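Local coordinates for protein tyrosyl-tRNA synthetase (Archaeoglobus fulgidus, PDB 2CYB) that probably catalyses the ATP-dependent activation of tyrosine and its transfer to the acceptor end of tRNA(Tyr), at residues V37-S42 with I66-A71; Q54-L59 with L100-S105; R234-A239 with D299-V304. One frame throughout, in Å; residues are numbered along the deposited sequence.

Interaction 1: residues V37-S42 with I66-A71; sequences VGYEPS and IIVLLA. With TYR (tyrosine), chain C.
V37 pairs with V68 as parallel neighbours in the central sheet. The V37 N bond to I67 O is weak. The next one is strong: L69 N reaches V37 O at 3.0 Å, almost straight at 170° and in the carbonyl plane. G38 lies beside L69. It has no side chain, and the bound tyrosine takes up that side. G38 O is 3.3 Å from ligand CD2. A side chain at G38 would run into the ligand ring. L69 CD2 comes down on the phenol end of the ligand, 3.4 Å from its OH. A71 CB touches ligand CD1 at 3.7 Å. Y39 N bonds to L69 O at 2.8 Å, close to the axis of that carbonyl. Y39 points to the other face of the sheet, shared with V37 and V68. Its chi1 of -58° sets CG beside the backbone N. There V68 CG1 meets the ring edge at CD1, 4.0 Å away, and V37 CG1 lies over the rim of one ring face. Y39 O accepts A71 N at 2.8 Å, which ends the strand pairing at A71, the N-cap position of helix 72-77. E40 OE1 hydrogen-bonds to Y158 OH, a tyrosine-binding residue, and OE2 makes a salt bridge to K80. P41 of the HIGH region lays its CD against A71 O. The two strands are the first and last elements of a right-handed beta-alpha-beta unit of the Rossmann fold. Helix 47-61 covers V37 and Y39, helix 83-99 packs on P41, and strand 108-111 continues the sheet beyond 65-70.

Interaction 2: residues Q54-L59 with L100-S105; sequences QKLMDL and LGLDES
The Schellman turn that ends helix 83-99 packs here against helix 47-61, through M57 and G101. M57 has CG anti to its carbonyl carbon (chi1 -71°). Its chain runs straight to SD and then bends at chi3, which brings the methyl over the glycine. CE is 3.5 Å from both G101 O and G101 CA. SD lies 3.8 Å from L100 O, so the thioether end rests along the backbone of the turn. G101 has a positive phi of 126°. At these backbone angles a CB would press on the preceding carbonyl O, and it would also collide with M57 CE. Glycine therefore serves both the turn and the packing.

L102 supplies the apolar half of the contact. It is the centre of an inverse gamma turn, and its two methyls have separate partners. CD2 meets M57 CG at 4.0 Å and also lies close to L56 CB. CD1 meets L56 CD1 at 4.0 Å, with the two leucine side chains crossing at about a right angle. No hydrogen bond joins the two segments, so this is contact between carbon, sulfur and the backbone of the turn. L56 and L102 both also touch V68 of strand 65-70, and R262 of helix 250-263 packs on M57.

Past the contact, D103 closes an Asx turn: its OD1 accepts S105 N at 3.1 Å, using the lone pair away from its other oxygen. L56 and M57 thus meet G101 and L102 on the way from helix 83-99 into strand 108-111: a glycine Schellman C-cap packed on a sheet-covering helix of the Rossmann fold.

Interaction 3: residues R234-A239 with D299-V304; sequences RKIRKA and DLKIAV
K301 reaches from helix 297-319 to the end of helix 229-237. Its CB lies 3.8 Å from I236 CG2, and the two side chains run past each other in opposite directions. CG stays near the same methyl, at 4.0 Å. CG is anti to the carbonyl carbon of K301 (chi1 -74°), and the rest of the chain is fully extended, which carries the amine across to the other segment. CD reaches I236 O at 3.4 Å, and CE is near both I236 O and A239 O. At the tip, NZ bonds to R237 O at 2.7 Å and to A239 O at 2.8 Å. The two bonds differ in shape. NZ sits in the carbonyl plane of A239, on a lone pair, but above the plane of R237, 55° out of it. I236 also packs its CD1 against V304 CG1, a looser contact at 4.4 Å. Both I236 and V304 touch I251 and I254 of helix 250-263, so three helices share this apolar patch. It lies away from the tyrosine pocket and the HIGH and KMSKS motifs.

Within these segments the lysine takes no acid. One carbonyl comes from R237 in the last helical turn, where the helix dipole would probably favour a positive charge, and one from A239 just beyond. One side chain thus joins apolar contact at CB and CG to polar bonding at NZ.

From the N terminus, strand 34-39 leads through helix 47-61 into strand 65-70, and interaction 1 closes this first loop. Interaction 2 opens on the helix inside that loop and closes after helix 83-99, so the two cross along the chain. They also touch in space: V37 CG2 packs on L56 CG at 3.6 Å. Together they tie together the pocket strands, the covering helix and the approach to strand 108-111. Interaction 3 follows later and stands apart, its centre about 30 Å from that of interaction 1. It closes a loop of 59 residues and joins helix 229-237 to helix 297-319.

Interaction 1: residues V37-S42 with I66-A71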
ATOM      1  N   VAL A  37      11.705  11.384  16.319  1.00 31.19           N
ATOM      2  CA  VAL A  37      11.601   9.955  16.536  1.00 27.41           C
ATOM      3  C   VAL A  37      10.108   9.743  16.398  1.00 29.21           C
ATOM      4  O   VAL A  37       9.303  10.588  16.813  1.00 26.89           O
ATOM      5  CB  VAL A  37      12.030   9.480  17.947  1.00 29.03           C
ATOM      6  CG1 VAL A  37      11.803   7.957  18.046  1.00 28.60           C
ATOM      7  CG2 VAL A  37      13.503   9.787  18.201  1.00 30.29           C
ATOM      8  N   GLY A  38       9.734   8.632  15.785  1.00 26.70           N
ATOM      9  CA  GLY A  38       8.326   8.335  15.637  1.00 26.51           C
ATOM     10  C   GLY A  38       8.013   7.145  16.506  1.00 28.66           C
ATOM     11  O   GLY A  38       8.851   6.259  16.669  1.00 24.87           O
ATOM     12  N   TYR A  39       6.813   7.128  17.078  1.00 26.93           N
ATOM     13  CA  TYR A  39       6.393   6.020  17.929  1.00 29.74           C
ATOM     14  C   TYR A  39       4.979   5.549  17.617  1.00 28.89           C
ATOM     15  O   TYR A  39       4.063   6.363  17.508  1.00 29.84           O
ATOM     16  CB  TYR A  39       6.399   6.426  19.406  1.00 29.16           C
ATOM     17  CG  TYR A  39       7.720   6.904  19.958  1.00 35.07           C
ATOM     18  CD1 TYR A  39       8.026   8.269  19.999  1.00 40.93           C
ATOM     19  CD2 TYR A  39       8.646   6.002  20.488  1.00 33.24           C
ATOM     20  CE1 TYR A  39       9.217   8.726  20.561  1.00 34.08           C
ATOM     21  CE2 TYR A  39       9.847   6.453  21.054  1.00 27.59           C
ATOM     22  CZ  TYR A  39      10.119   7.818  21.087  1.00 34.30           C
ATOM     23  OH  TYR A  39      11.290   8.282  21.646  1.00 34.29           O
ATOM     24  N   GLU A  40       4.795   4.238  17.485  1.00 25.43           N
ATOM     25  CA  GLU A  40       3.444   3.708  17.287  1.00 26.64           C
ATOM     26  C   GLU A  40       2.868   3.814  18.700  1.00 31.37           C
ATOM     27  O   GLU A  40       3.468   3.315  19.647  1.00 26.46           O
ATOM     28  CB  GLU A  40       3.469   2.232  16.893  1.00 27.15           C
ATOM     29  CG  GLU A  40       4.116   1.914  15.571  1.00 29.50           C
ATOM     30  CD  GLU A  40       4.002   0.437  15.228  1.00 31.37           C
ATOM     31  OE1 GLU A  40       4.790  -0.043  14.391  1.00 26.90           O
ATOM     32  OE2 GLU A  40       3.118  -0.241  15.794  1.00 33.64           O
ATOM     33  N   PRO A  41       1.713   4.470  18.873  1.00 29.01           N
ATOM     34  CA  PRO A  41       1.168   4.569  20.234  1.00 32.97           C
ATOM     35  C   PRO A  41       1.112   3.197  20.917  1.00 41.81           C
ATOM     36  O   PRO A  41       0.574   2.241  20.360  1.00 34.34           O
ATOM     37  CB  PRO A  41      -0.214   5.177  20.003  1.00 31.44           C
ATOM     38  CG  PRO A  41       0.029   6.066  18.820  1.00 31.34           C
ATOM     39  CD  PRO A  41       0.861   5.188  17.911  1.00 31.44           C
ATOM     40  N   SER A  42       1.688   3.107  22.114  1.00 44.14           N
ATOM     41  CA  SER A  42       1.723   1.855  22.865  1.00 44.52           C
ATOM     42  C   SER A  42       1.161   2.019  24.268  1.00 48.07           C
ATOM     43  O   SER A  42       1.491   2.972  24.974  1.00 43.37           O
ATOM     44  CB  SER A  42       3.160   1.336  22.957  1.00 49.15           C
ATOM     45  OG  SER A  42       3.242   0.199  23.801  1.00 49.04           O
ATOM     46  N   ILE A  66      13.145  19.679  18.294  1.00 33.50           N
ATOM     47  CA  ILE A  66      12.679  18.304  18.450  1.00 39.77           C
ATOM     48  C   ILE A  66      11.221  18.054  18.110  1.00 37.03           C
ATOM     49  O   ILE A  66      10.325  18.768  18.563  1.00 39.75           O
ATOM     50  CB  ILE A  66      12.905  17.797  19.897  1.00 40.78           C
ATOM     51  CG1 ILE A  66      14.384  17.898  20.270  1.00 41.28           C
ATOM     52  CG2 ILE A  66      12.425  16.354  20.027  1.00 42.27           C
ATOM     53  CD1 ILE A  66      15.307  17.100  19.383  1.00 36.75           C
ATOM     54  N   ILE A  67      10.988  17.023  17.306  1.00 34.44           N
ATOM     55  CA  ILE A  67       9.632  16.643  16.951  1.00 30.34           C
ATOM     56  C   ILE A  67       9.401  15.210  17.414  1.00 34.66           C
ATOM     57  O   ILE A  67      10.248  14.341  17.208  1.00 29.51           O
ATOM     58  CB  ILE A  67       9.391  16.689  15.429  1.00 37.76           C
ATOM     59  CG1 ILE A  67       9.523  18.123  14.919  1.00 43.16           C
ATOM     60  CG2 ILE A  67       8.003  16.139  15.108  1.00 35.75           C
ATOM     61  CD1 ILE A  67       9.253  18.259  13.437  1.00 49.51           C
ATOM     62  N   VAL A  68       8.270  14.971  18.063  1.00 28.99           N
ATOM     63  CA  VAL A  68       7.923  13.627  18.495  1.00 33.40           C
ATOM     64  C   VAL A  68       6.685  13.254  17.703  1.00 35.64           C
ATOM     65  O   VAL A  68       5.638  13.885  17.839  1.00 35.26           O
ATOM     66  CB  VAL A  68       7.578  13.552  19.990  1.00 34.65           C
ATOM     67  CG1 VAL A  68       7.074  12.148  20.340  1.00 37.69           C
ATOM     68  CG2 VAL A  68       8.803  13.887  20.824  1.00 36.64           C
ATOM     69  N   LEU A  69       6.810  12.239  16.860  1.00 31.36           N
ATOM     70  CA  LEU A  69       5.681  11.800  16.053  1.00 30.10           C
ATOM     71  C   LEU A  69       4.933  10.651  16.708  1.00 34.61           C
ATOM     72  O   LEU A  69       5.488   9.566  16.923  1.00 31.09           O
ATOM     73  CB  LEU A  69       6.149  11.362  14.657  1.00 28.25           C
ATOM     74  CG  LEU A  69       5.071  10.701  13.780  1.00 29.85           C
ATOM     75  CD1 LEU A  69       3.972  11.708  13.452  1.00 27.70           C
ATOM     76  CD2 LEU A  69       5.709  10.180  12.504  1.00 30.07           C
ATOM     77  N   LEU A  70       3.678  10.909  17.053  1.00 25.66           N
ATOM     78  CA  LEU A  70       2.818   9.887  17.619  1.00 31.70           C
ATOM     79  C   LEU A  70       2.214   9.322  16.329  1.00 33.53           C
ATOM     80  O   LEU A  70       1.256   9.863  15.784  1.00 28.39           O
ATOM     81  CB  LEU A  70       1.752  10.530  18.510  1.00 30.85           C
ATOM     82  CG  LEU A  70       2.335  11.257  19.737  1.00 37.30           C
ATOM     83  CD1 LEU A  70       1.315  12.211  20.331  1.00 33.24           C
ATOM     84  CD2 LEU A  70       2.766  10.239  20.771  1.00 37.45           C
ATOM     85  N   ALA A  71       2.815   8.247  15.830  1.00 27.94           N
ATOM     86  CA  ALA A  71       2.397   7.637  14.572  1.00 26.68           C
ATOM     87  C   ALA A  71       1.166   6.757  14.681  1.00 25.89           C
ATOM     88  O   ALA A  71       1.266   5.535  14.600  1.00 23.48           O
ATOM     89  CB  ALA A  71       3.576   6.830  13.986  1.00 27.40           C
TER
HETATM   90  N   TYR C 401       8.845   2.262  12.853  1.00 23.64           N
HETATM   91  CA  TYR C 401       8.956   2.838  14.216  1.00 24.29           C
HETATM   92  C   TYR C 401       9.002   1.738  15.274  1.00 28.77           C
HETATM   93  O   TYR C 401       9.094   2.081  16.464  1.00 29.21           O
HETATM   94  CB  TYR C 401       7.776   3.782  14.466  1.00 27.15           C
HETATM   95  CG  TYR C 401       7.784   4.948  13.507  1.00 24.91           C
HETATM   96  CD1 TYR C 401       6.690   5.220  12.685  1.00 25.85           C
HETATM   97  CD2 TYR C 401       8.906   5.783  13.422  1.00 22.90           C
HETATM   98  CE1 TYR C 401       6.712   6.309  11.796  1.00 23.28           C
HETATM   99  CE2 TYR C 401       8.939   6.857  12.550  1.00 26.77           C
HETATM  100  CZ  TYR C 401       7.842   7.119  11.741  1.00 28.99           C
HETATM  101  OH  TYR C 401       7.883   8.201  10.897  1.00 25.54           O
HETATM  102  OXT TYR C 401       8.963   0.548  14.897  1.00 29.79           O

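Interaction 2: residues Q54-L59 with L100-S105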
ATOM      1  N   GLN A  54      15.731   9.622  25.604  1.00 42.08           N
ATOM      2  CA  GLN A  54      16.946  10.207  26.168  1.00 42.94           C
ATOM      3  C   GLN A  54      17.795  10.824  25.065  1.00 39.67           C
ATOM      4  O   GLN A  54      18.391  11.882  25.257  1.00 36.79           O
ATOM      5  CB  GLN A  54      17.758   9.145  26.929  1.00 33.74           C
ATOM      6  CG  GLN A  54      19.108   9.646  27.473  1.00 37.86           C
ATOM      7  CD  GLN A  54      18.966  10.743  28.515  1.00 38.69           C
ATOM      8  OE1 GLN A  54      19.597  11.796  28.413  1.00 41.35           O
ATOM      9  NE2 GLN A  54      18.145  10.498  29.528  1.00 42.76           N
ATOM     10  N   LYS A  55      17.840  10.178  23.903  1.00 37.26           N
ATOM     11  CA  LYS A  55      18.622  10.713  22.800  1.00 35.58           C
ATOM     12  C   LYS A  55      18.011  12.026  22.314  1.00 39.64           C
ATOM     13  O   LYS A  55      18.734  12.949  21.940  1.00 33.99           O
ATOM     14  CB  LYS A  55      18.714   9.694  21.660  1.00 31.63           C
ATOM     15  CG  LYS A  55      19.548  10.155  20.473  1.00 40.76           C
ATOM     16  CD  LYS A  55      20.878  10.781  20.907  1.00 45.82           C
ATOM     17  CE  LYS A  55      21.753   9.815  21.698  1.00 37.91           C
ATOM     18  NZ  LYS A  55      22.985  10.486  22.230  1.00 39.98           N
ATOM     19  N   LEU A  56      16.682  12.121  22.326  1.00 33.38           N
ATOM     20  CA  LEU A  56      16.033  13.360  21.910  1.00 36.47           C
ATOM     21  C   LEU A  56      16.383  14.479  22.891  1.00 37.69           C
ATOM     22  O   LEU A  56      16.564  15.626  22.485  1.00 32.49           O
ATOM     23  CB  LEU A  56      14.509  13.190  21.826  1.00 39.22           C
ATOM     24  CG  LEU A  56      13.977  12.438  20.597  1.00 40.64           C
ATOM     25  CD1 LEU A  56      12.460  12.383  20.649  1.00 39.47           C
ATOM     26  CD2 LEU A  56      14.429  13.138  19.316  1.00 36.10           C
ATOM     27  N   MET A  57      16.480  14.149  24.178  1.00 39.34           N
ATOM     28  CA  MET A  57      16.831  15.150  25.186  1.00 41.32           C
ATOM     29  C   MET A  57      18.282  15.578  24.996  1.00 37.90           C
ATOM     30  O   MET A  57      18.624  16.737  25.216  1.00 37.95           O
ATOM     31  CB  MET A  57      16.608  14.607  26.602  1.00 45.14           C
ATOM     32  CG  MET A  57      15.138  14.453  26.961  1.00 48.34           C
ATOM     33  SD  MET A  57      14.842  13.986  28.681  1.00 63.06           S
ATOM     34  CE  MET A  57      14.684  15.593  29.429  1.00 65.85           C
ATOM     35  N   ASP A  58      19.137  14.645  24.589  1.00 38.84           N
ATOM     36  CA  ASP A  58      20.535  14.975  24.330  1.00 33.42           C
ATOM     37  C   ASP A  58      20.548  15.979  23.176  1.00 36.37           C
ATOM     38  O   ASP A  58      21.191  17.020  23.252  1.00 35.92           O
ATOM     39  CB  ASP A  58      21.334  13.738  23.887  1.00 29.61           C
ATOM     40  CG  ASP A  58      21.512  12.704  24.994  1.00 37.06           C
ATOM     41  OD1 ASP A  58      22.018  11.595  24.689  1.00 37.43           O
ATOM     42  OD2 ASP A  58      21.161  12.992  26.156  1.00 38.41           O
ATOM     43  N   LEU A  59      19.827  15.653  22.106  1.00 37.87           N
ATOM     44  CA  LEU A  59      19.764  16.507  20.919  1.00 34.77           C
ATOM     45  C   LEU A  59      19.220  17.900  21.200  1.00 40.50           C
ATOM     46  O   LEU A  59      19.726  18.894  20.668  1.00 41.81           O
ATOM     47  CB  LEU A  59      18.922  15.827  19.828  1.00 32.42           C
ATOM     48  CG  LEU A  59      19.652  14.719  19.066  1.00 31.67           C
ATOM     49  CD1 LEU A  59      18.655  13.749  18.433  1.00 40.18           C
ATOM     50  CD2 LEU A  59      20.547  15.346  18.013  1.00 35.80           C
ATOM     51  N   LEU A 100       8.422  12.443  31.115  1.00 42.55           N
ATOM     52  CA  LEU A 100       9.778  11.902  31.099  1.00 39.68           C
ATOM     53  C   LEU A 100      10.820  12.983  30.833  1.00 46.52           C
ATOM     54  O   LEU A 100      12.025  12.728  30.895  1.00 43.12           O
ATOM     55  CB  LEU A 100       9.908  10.806  30.042  1.00 40.80           C
ATOM     56  CG  LEU A 100       9.206   9.478  30.322  1.00 42.57           C
ATOM     57  CD1 LEU A 100       9.394   8.555  29.127  1.00 41.83           C
ATOM     58  CD2 LEU A 100       9.774   8.840  31.586  1.00 48.59           C
ATOM     59  N   GLY A 101      10.355  14.189  30.526  1.00 44.72           N
ATOM     60  CA  GLY A 101      11.279  15.274  30.266  1.00 45.02           C
ATOM     61  C   GLY A 101      11.074  15.977  28.940  1.00 46.55           C
ATOM     62  O   GLY A 101      11.619  17.058  28.723  1.00 46.56           O
ATOM     63  N   LEU A 102      10.305  15.373  28.040  1.00 46.47           N
ATOM     64  CA  LEU A 102      10.057  16.000  26.749  1.00 42.96           C
ATOM     65  C   LEU A 102       8.867  16.953  26.819  1.00 51.88           C
ATOM     66  O   LEU A 102       7.859  16.757  26.134  1.00 46.61           O
ATOM     67  CB  LEU A 102       9.819  14.939  25.667  1.00 46.01           C
ATOM     68  CG  LEU A 102      11.063  14.204  25.163  1.00 43.27           C
ATOM     69  CD1 LEU A 102      10.664  13.138  24.152  1.00 43.51           C
ATOM     70  CD2 LEU A 102      12.022  15.202  24.528  1.00 42.34           C
ATOM     71  N   ASP A 103       8.993  17.987  27.649  1.00 44.75           N
ATOM     72  CA  ASP A 103       7.932  18.978  27.810  1.00 48.60           C
ATOM     73  C   ASP A 103       7.686  19.733  26.508  1.00 42.52           C
ATOM     74  O   ASP A 103       8.573  19.845  25.659  1.00 42.67           O
ATOM     75  CB  ASP A 103       8.286  19.957  28.934  1.00 50.95           C
ATOM     76  CG  ASP A 103       9.642  20.601  28.740  1.00 60.50           C
ATOM     77  OD1 ASP A 103       9.798  21.391  27.784  1.00 65.85           O
ATOM     78  OD2 ASP A 103      10.555  20.309  29.541  1.00 61.95           O
ATOM     79  N   GLU A 104       6.476  20.261  26.363  1.00 51.77           N
ATOM     80  CA  GLU A 104       6.092  20.972  25.151  1.00 51.96           C
ATOM     81  C   GLU A 104       6.833  22.268  24.837  1.00 54.00           C
ATOM     82  O   GLU A 104       6.504  22.955  23.872  1.00 52.08           O
ATOM     83  CB  GLU A 104       4.584  21.211  25.161  1.00 57.26           C
ATOM     84  CG  GLU A 104       3.795  19.919  25.041  1.00 55.90           C
ATOM     85  CD  GLU A 104       2.312  20.145  24.874  1.00 57.45           C
ATOM     86  OE1 GLU A 104       1.647  20.521  25.861  1.00 64.34           O
ATOM     87  OE2 GLU A 104       1.813  19.952  23.747  1.00 62.87           O
ATOM     88  N   SER A 105       7.833  22.603  25.645  1.00 52.25           N
ATOM     89  CA  SER A 105       8.620  23.801  25.396  1.00 51.51           C
ATOM     90  C   SER A 105       9.933  23.350  24.765  1.00 52.56           C
ATOM     91  O   SER A 105      10.662  24.151  24.181  1.00 57.69           O
ATOM     92  CB  SER A 105       8.899  24.554  26.698  1.00 55.01           C
ATOM     93  OG  SER A 105       9.800  23.838  27.525  1.00 60.14           O
TER

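Interaction 3: residues R234-A239 with D299-V304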
ATOM      1  N   ARG A 234      11.715  -6.226  42.059  1.00 38.57           N
ATOM      2  CA  ARG A 234      11.604  -7.653  41.768  1.00 37.68           C
ATOM      3  C   ARG A 234      12.205  -8.034  40.413  1.00 33.63           C
ATOM      4  O   ARG A 234      12.959  -9.001  40.312  1.00 38.07           O
ATOM      5  CB  ARG A 234      10.131  -8.086  41.811  1.00 44.92           C
ATOM      6  CG  ARG A 234       9.905  -9.480  41.265  1.00 54.17           C
ATOM      7  CD  ARG A 234       8.431  -9.827  41.165  1.00 67.41           C
ATOM      8  NE  ARG A 234       8.224 -10.940  40.243  1.00 71.68           N
ATOM      9  CZ  ARG A 234       8.354 -10.847  38.922  1.00 73.56           C
ATOM     10  NH1 ARG A 234       8.156 -11.912  38.155  1.00 74.82           N
ATOM     11  NH2 ARG A 234       8.667  -9.684  38.367  1.00 70.19           N
ATOM     12  N   LYS A 235      11.861  -7.281  39.370  1.00 34.70           N
ATOM     13  CA  LYS A 235      12.372  -7.556  38.025  1.00 35.97           C
ATOM     14  C   LYS A 235      13.890  -7.424  37.943  1.00 31.40           C
ATOM     15  O   LYS A 235      14.553  -8.245  37.307  1.00 33.63           O
ATOM     16  CB  LYS A 235      11.715  -6.616  37.007  1.00 33.93           C
ATOM     17  CG  LYS A 235      10.231  -6.890  36.775  1.00 37.31           C
ATOM     18  CD  LYS A 235       9.657  -5.939  35.723  1.00 39.64           C
ATOM     19  CE  LYS A 235       8.209  -6.270  35.385  1.00 42.15           C
ATOM     20  NZ  LYS A 235       7.663  -5.346  34.346  1.00 41.23           N
ATOM     21  N   ILE A 236      14.438  -6.392  38.581  1.00 37.35           N
ATOM     22  CA  ILE A 236      15.886  -6.191  38.576  1.00 37.98           C
ATOM     23  C   ILE A 236      16.549  -7.316  39.366  1.00 39.84           C
ATOM     24  O   ILE A 236      17.541  -7.899  38.924  1.00 40.60           O
ATOM     25  CB  ILE A 236      16.273  -4.819  39.194  1.00 40.07           C
ATOM     26  CG1 ILE A 236      15.800  -3.682  38.284  1.00 39.30           C
ATOM     27  CG2 ILE A 236      17.787  -4.722  39.373  1.00 34.35           C
ATOM     28  CD1 ILE A 236      16.426  -3.700  36.903  1.00 48.83           C
ATOM     29  N   ARG A 237      15.985  -7.634  40.528  1.00 39.50           N
ATOM     30  CA  ARG A 237      16.529  -8.697  41.364  1.00 43.33           C
ATOM     31  C   ARG A 237      16.745 -10.004  40.604  1.00 39.46           C
ATOM     32  O   ARG A 237      17.793 -10.633  40.739  1.00 42.63           O
ATOM     33  CB  ARG A 237      15.615  -8.933  42.576  1.00 46.09           C
ATOM     34  CG  ARG A 237      15.973 -10.154  43.422  1.00 53.35           C
ATOM     35  CD  ARG A 237      15.614  -9.939  44.894  1.00 55.61           C
ATOM     36  NE  ARG A 237      14.310  -9.305  45.075  1.00 57.59           N
ATOM     37  CZ  ARG A 237      13.148  -9.849  44.722  1.00 65.46           C
ATOM     38  NH1 ARG A 237      12.017  -9.186  44.931  1.00 62.46           N
ATOM     39  NH2 ARG A 237      13.110 -11.054  44.166  1.00 62.61           N
ATOM     40  N   LYS A 238      15.776 -10.416  39.792  1.00 41.46           N
ATOM     41  CA  LYS A 238      15.932 -11.668  39.059  1.00 41.39           C
ATOM     42  C   LYS A 238      16.480 -11.517  37.647  1.00 44.48           C
ATOM     43  O   LYS A 238      16.547 -12.484  36.888  1.00 40.01           O
ATOM     44  CB  LYS A 238      14.604 -12.430  39.024  1.00 53.59           C
ATOM     45  CG  LYS A 238      13.397 -11.587  38.664  1.00 60.51           C
ATOM     46  CD  LYS A 238      12.112 -12.409  38.727  1.00 64.27           C
ATOM     47  CE  LYS A 238      11.928 -13.061  40.092  1.00 68.55           C
ATOM     48  NZ  LYS A 238      12.000 -12.065  41.199  1.00 69.75           N
ATOM     49  N   ALA A 239      16.897 -10.310  37.293  1.00 40.79           N
ATOM     50  CA  ALA A 239      17.430 -10.083  35.958  1.00 40.15           C
ATOM     51  C   ALA A 239      18.752 -10.804  35.726  1.00 41.55           C
ATOM     52  O   ALA A 239      19.506 -11.081  36.662  1.00 38.78           O
ATOM     53  CB  ALA A 239      17.609  -8.587  35.712  1.00 40.80           C
ATOM     54  N   ASP A 299      25.262  -5.694  44.319  1.00 31.13           N
ATOM     55  CA  ASP A 299      25.295  -4.307  44.751  1.00 32.79           C
ATOM     56  C   ASP A 299      24.837  -3.403  43.607  1.00 26.14           C
ATOM     57  O   ASP A 299      24.086  -2.457  43.819  1.00 33.85           O
ATOM     58  CB  ASP A 299      26.705  -3.935  45.223  1.00 34.16           C
ATOM     59  CG  ASP A 299      27.146  -4.762  46.430  1.00 37.89           C
ATOM     60  OD1 ASP A 299      26.385  -4.808  47.421  1.00 34.08           O
ATOM     61  OD2 ASP A 299      28.242  -5.363  46.390  1.00 35.85           O
ATOM     62  N   LEU A 300      25.277  -3.706  42.394  1.00 29.69           N
ATOM     63  CA  LEU A 300      24.874  -2.905  41.243  1.00 30.83           C
ATOM     64  C   LEU A 300      23.347  -2.942  41.085  1.00 32.33           C
ATOM     65  O   LEU A 300      22.712  -1.908  40.897  1.00 33.11           O
ATOM     66  CB  LEU A 300      25.541  -3.423  39.973  1.00 31.45           C
ATOM     67  CG  LEU A 300      25.097  -2.713  38.690  1.00 34.89           C
ATOM     68  CD1 LEU A 300      25.319  -1.205  38.825  1.00 34.56           C
ATOM     69  CD2 LEU A 300      25.869  -3.276  37.515  1.00 40.21           C
ATOM     70  N   LYS A 301      22.761  -4.132  41.181  1.00 37.50           N
ATOM     71  CA  LYS A 301      21.311  -4.267  41.053  1.00 32.66           C
ATOM     72  C   LYS A 301      20.550  -3.371  42.019  1.00 37.25           C
ATOM     73  O   LYS A 301      19.599  -2.692  41.628  1.00 31.45           O
ATOM     74  CB  LYS A 301      20.883  -5.722  41.263  1.00 31.80           C
ATOM     75  CG  LYS A 301      21.213  -6.645  40.100  1.00 30.07           C
ATOM     76  CD  LYS A 301      20.608  -8.033  40.326  1.00 37.64           C
ATOM     77  CE  LYS A 301      20.769  -8.922  39.107  1.00 41.14           C
ATOM     78  NZ  LYS A 301      20.082 -10.236  39.273  1.00 39.98           N
ATOM     79  N   ILE A 302      20.962  -3.367  43.285  1.00 33.38           N
ATOM     80  CA  ILE A 302      20.287  -2.542  44.272  1.00 35.39           C
ATOM     81  C   ILE A 302      20.334  -1.071  43.881  1.00 33.73           C
ATOM     82  O   ILE A 302      19.328  -0.361  43.986  1.00 33.83           O
ATOM     83  CB  ILE A 302      20.914  -2.696  45.678  1.00 33.16           C
ATOM     84  CG1 ILE A 302      20.747  -4.139  46.169  1.00 36.87           C
ATOM     85  CG2 ILE A 302      20.246  -1.729  46.652  1.00 33.08           C
ATOM     86  CD1 ILE A 302      19.304  -4.609  46.203  1.00 42.80           C
ATOM     87  N   ALA A 303      21.500  -0.617  43.433  1.00 34.47           N
ATOM     88  CA  ALA A 303      21.666   0.778  43.041  1.00 34.21           C
ATOM     89  C   ALA A 303      20.855   1.111  41.789  1.00 27.39           C
ATOM     90  O   ALA A 303      20.207   2.159  41.720  1.00 31.24           O
ATOM     91  CB  ALA A 303      23.160   1.088  42.808  1.00 31.79           C
ATOM     92  N   VAL A 304      20.894   0.224  40.802  1.00 27.52           N
ATOM     93  CA  VAL A 304      20.151   0.458  39.563  1.00 27.77           C
ATOM     94  C   VAL A 304      18.648   0.539  39.857  1.00 28.40           C
ATOM     95  O   VAL A 304      17.948   1.392  39.317  1.00 29.45           O
ATOM     96  CB  VAL A 304      20.417  -0.655  38.536  1.00 28.09           C
ATOM     97  CG1 VAL A 304      19.455  -0.526  37.345  1.00 31.75           C
ATOM     98  CG2 VAL A 304      21.861  -0.575  38.061  1.00 32.98           C
TER